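Local coordinates for protein TRAP dicarboxylate transporter, DctP subunit (Ochrobactrum anthropi, PDB 4P47) that probably captures a small carboxylate solute in the periplasm and delivers it to the membrane components of a TRAP transporter, at residues A36-S39 against K40-Q44; K66-G70 against G71-S75. One frame throughout, in Å; residues are numbered along the deposited sequence.

Contact 1 of 2, residues A36-S39 against K40-Q44; sequences AANS and KGHPQ
Asn38 and His42 lie one over the other in the loop that leads from strand 30-35 into helix 43-58, the first beta-alpha connection of this periplasmic-binding-protein fold. The loop combines a type II beta turn, Ser39 to His42, with a helix N-cap. The stacking is close to face-on: CG of Asn38 lies 3.7 Å above the plane of the His42 ring, over its centre, and the amide and imidazole planes are only 6° apart. CB of Asn38 adds a CH-pi contact to the same face, 3.6 Å from CG of His42. On the opposite face CD of Pro43 sits toward the rim, so the ring lies between Asn38 and Pro43.

Among the polar contacts, His42 N gives its hydrogen to Ser39 O at 3.0 Å and closes the turn. Gly41 occupies the third position of this turn with positive phi, where a side chain would press on the preceding carbonyl oxygen. The His42 ring bends back to the helix start, its CG anti to the backbone N (chi1 -172°), and ND1 accepts from Gln44 N at 3.0 Å as the cap. This direction requires ND1 to carry no proton. Gln44 in turn reaches back along an extended chain, and its OE1 accepts from Asn38 N, also 3.0 Å away, with the donor in the carbonyl plane. The methyl group of buried Ala36 packs against this amide, CB lying 3.3 Å from OE1 of Gln44.

The other end of the amide, NE2 of Gln44, donates to OE1 of Gln240 and to water 1, which also accepts the hydrogen of Ala37 N at 2.9 Å.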
# COMPACT_ATOMS: atom_id res chain seq x y z
N ALA A 36 -3.40 -14.46 -0.85
CA ALA A 36 -2.75 -13.26 -0.34
C ALA A 36 -1.75 -13.62 0.72
O ALA A 36 -1.71 -14.75 1.20
CB ALA A 36 -3.78 -12.29 0.23
N ALA A 37 -0.97 -12.61 1.12
CA ALA A 37 0.11 -12.79 2.10
C ALA A 37 -0.33 -12.85 3.55
O ALA A 37 0.26 -13.59 4.33
CB ALA A 37 1.09 -11.68 1.93
N ASN A 38 -1.33 -12.07 3.95
CA ASN A 38 -1.65 -11.93 5.37
C ASN A 38 -2.64 -12.97 5.86
O ASN A 38 -3.17 -13.74 5.08
CB ASN A 38 -2.13 -10.50 5.63
CG ASN A 38 -1.07 -9.48 5.34
OD1 ASN A 38 -1.18 -8.67 4.40
ND2 ASN A 38 0.00 -9.54 6.12
N SER A 39 -2.88 -13.00 7.18
CA SER A 39 -3.70 -14.04 7.79
C SER A 39 -5.04 -13.52 8.30
O SER A 39 -5.25 -12.31 8.40
CB SER A 39 -2.94 -14.69 8.95
OG SER A 39 -1.75 -15.32 8.48
N LYS A 40 -5.95 -14.44 8.60
CA LYS A 40 -7.24 -14.12 9.22
C LYS A 40 -7.02 -13.14 10.35
O LYS A 40 -6.11 -13.31 11.17
CB LYS A 40 -7.92 -15.38 9.77
CG LYS A 40 -8.96 -16.01 8.86
CD LYS A 40 -8.36 -16.56 7.58
CE LYS A 40 -8.89 -17.95 7.25
NZ LYS A 40 -9.28 -18.07 5.82
N GLY A 41 -7.87 -12.13 10.42
CA GLY A 41 -7.73 -11.09 11.41
C GLY A 41 -7.20 -9.81 10.80
O GLY A 41 -7.55 -8.72 11.23
N HIS A 42 -6.35 -9.95 9.79
CA HIS A 42 -5.76 -8.79 9.14
C HIS A 42 -6.81 -8.16 8.24
O HIS A 42 -7.60 -8.88 7.63
CB HIS A 42 -4.53 -9.20 8.31
CG HIS A 42 -3.75 -8.05 7.76
ND1 HIS A 42 -4.15 -7.35 6.64
CD2 HIS A 42 -2.60 -7.47 8.18
CE1 HIS A 42 -3.28 -6.39 6.39
NE2 HIS A 42 -2.33 -6.44 7.31
N PRO A 43 -6.83 -6.83 8.14
CA PRO A 43 -7.84 -6.18 7.29
C PRO A 43 -7.91 -6.70 5.83
O PRO A 43 -8.98 -6.74 5.23
CB PRO A 43 -7.43 -4.71 7.37
CG PRO A 43 -6.86 -4.58 8.76
CD PRO A 43 -6.08 -5.85 8.95
N GLN A 44 -6.77 -7.02 5.25
CA GLN A 44 -6.72 -7.64 3.93
C GLN A 44 -7.60 -8.88 3.86
O GLN A 44 -8.42 -9.03 2.95
CB GLN A 44 -5.28 -8.00 3.60
CG GLN A 44 -5.12 -8.64 2.24
CD GLN A 44 -3.72 -9.17 2.06
OE1 GLN A 44 -3.33 -10.13 2.72
NE2 GLN A 44 -2.96 -8.56 1.18
O HOH W 1 -0.75 -10.14 -0.42

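Contact 2 of 2, residues K66-G70 against G71-S75; sequences KLFPG and GVLGS
Leu73 sets its CD1 methyl over one face of the Phe68 ring, within a tight reversal at the C-terminal end of strand 63-68. A type I' beta turn, Pro69 to Val72, runs into a type I turn, Gly71 to Gly74, and the chain then enters helix 76-85. CD1 of Leu73 makes a CH-pi contact 29° off the ring normal and lies 3.7 Å from CG of Phe68. The second methyl, CD2, meets the rim of the ring at Phe68 CD2, 3.7 Å away. Val72 comes from another direction: its CG2 lies at the edge of the ring, near the ring plane, and 4.2 Å from Phe68 CB. The same methyl touches Pro69 O at 3.5 Å. With CG anti to its carbonyl carbon (chi1 -71°), the Phe68 ring is directed to the side of the strand end where Leu73 and Val72 lie. An alanine in place of Leu73 would remove CG and both methyls and is likely to leave that ring face without its cover from this loop and open a gap toward Ala35 and Val88, which Leu73 also touches.

Behind these side chains, the backbone sets the spacing. Gly70 and Gly71 fill the two central positions of the type I' turn, both with positive phi, and a beta carbon on Gly71 would clash with Gly70 O. Gly74 N donates to Gly71 O at 3.0 Å and closes the second turn. Farther out, backbone bonds from Phe68 to Phe34 and Ala36 hold it in the sheet, and OG of Ser75 caps the following helix through Gln78 N. Water 2 ties strand end to loop beside the apolar cluster, donating to Phe68 O and accepting from Leu73 N at 3.0 Å.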
# COMPACT_ATOMS: atom_id res chain seq x y z
N LYS A 66 -12.47 -19.48 -2.86
CA LYS A 66 -11.69 -20.18 -1.85
C LYS A 66 -10.43 -19.37 -1.52
O LYS A 66 -9.63 -19.07 -2.41
CB LYS A 66 -11.31 -21.56 -2.40
CG LYS A 66 -10.54 -22.43 -1.48
CD LYS A 66 -10.39 -23.80 -2.09
CE LYS A 66 -9.60 -24.75 -1.22
NZ LYS A 66 -9.56 -26.07 -1.92
N LEU A 67 -10.26 -19.05 -0.24
CA LEU A 67 -9.17 -18.17 0.20
C LEU A 67 -7.89 -18.94 0.51
O LEU A 67 -7.94 -20.02 1.14
CB LEU A 67 -9.59 -17.36 1.43
CG LEU A 67 -10.87 -16.54 1.29
CD1 LEU A 67 -10.97 -15.61 2.49
CD2 LEU A 67 -10.91 -15.75 -0.01
N PHE A 68 -6.76 -18.39 0.10
CA PHE A 68 -5.45 -18.97 0.40
C PHE A 68 -4.63 -17.87 1.03
O PHE A 68 -3.73 -17.30 0.40
CB PHE A 68 -4.74 -19.50 -0.84
CG PHE A 68 -5.35 -20.74 -1.41
CD1 PHE A 68 -6.52 -20.68 -2.15
CD2 PHE A 68 -4.75 -21.99 -1.24
CE1 PHE A 68 -7.09 -21.82 -2.71
CE2 PHE A 68 -5.31 -23.12 -1.78
CZ PHE A 68 -6.48 -23.05 -2.50
N PRO A 69 -4.93 -17.55 2.30
CA PRO A 69 -4.20 -16.52 3.03
C PRO A 69 -2.85 -17.01 3.54
O PRO A 69 -2.52 -18.17 3.40
CB PRO A 69 -5.15 -16.21 4.18
CG PRO A 69 -5.78 -17.50 4.48
CD PRO A 69 -5.97 -18.17 3.14
N GLY A 70 -2.06 -16.10 4.11
CA GLY A 70 -0.84 -16.45 4.82
C GLY A 70 0.35 -16.73 3.93
O GLY A 70 1.37 -17.23 4.39
N GLY A 71 0.23 -16.43 2.65
CA GLY A 71 1.32 -16.62 1.71
C GLY A 71 1.61 -18.08 1.44
O GLY A 71 2.69 -18.42 0.97
N VAL A 72 0.65 -18.95 1.72
CA VAL A 72 0.90 -20.39 1.60
C VAL A 72 1.17 -20.84 0.17
O VAL A 72 1.80 -21.89 -0.03
CB VAL A 72 -0.26 -21.22 2.18
CG1 VAL A 72 -0.36 -20.97 3.68
CG2 VAL A 72 -1.57 -20.91 1.46
N LEU A 73 0.69 -20.08 -0.81
CA LEU A 73 0.91 -20.42 -2.21
C LEU A 73 2.17 -19.79 -2.77
O LEU A 73 2.57 -20.11 -3.89
CB LEU A 73 -0.28 -20.03 -3.10
CG LEU A 73 -1.58 -20.78 -2.81
CD1 LEU A 73 -2.57 -20.52 -3.91
CD2 LEU A 73 -1.35 -22.28 -2.65
N GLY A 74 2.79 -18.91 -2.01
CA GLY A 74 4.01 -18.26 -2.45
C GLY A 74 4.04 -16.77 -2.16
O GLY A 74 3.06 -16.20 -1.67
N SER A 75 5.16 -16.15 -2.46
CA SER A 75 5.30 -14.71 -2.30
C SER A 75 4.34 -13.97 -3.23
O SER A 75 3.82 -14.56 -4.17
CB SER A 75 6.73 -14.27 -2.62
OG SER A 75 6.98 -14.37 -4.00
O HOH W 2 -1.04 -17.68 -0.62

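Overall arrangement
Contacts 1 and 2 follow each other along the chain, with centres about 10 Å apart on the same side of the molecule. They mark the C-terminal ends of two adjacent parallel strands, 30-35 and 63-68, where the chain turns into helices 43-58 and 76-85. Two probable backbone hydrogen bonds join the loops just past the strand ends, outside the regular parallel register: Gly70 N to Asn38 O at 2.8 Å, and Gly71 N to Ala36 O at 2.9 Å. Pro69 also packs on both Asn38 O and Lys40. The centre of contact 1 is about 14 Å and that of contact 2 about 18 Å from the centre of the chain. In this crystal a C-terminus occupies the ligand-binding pocket.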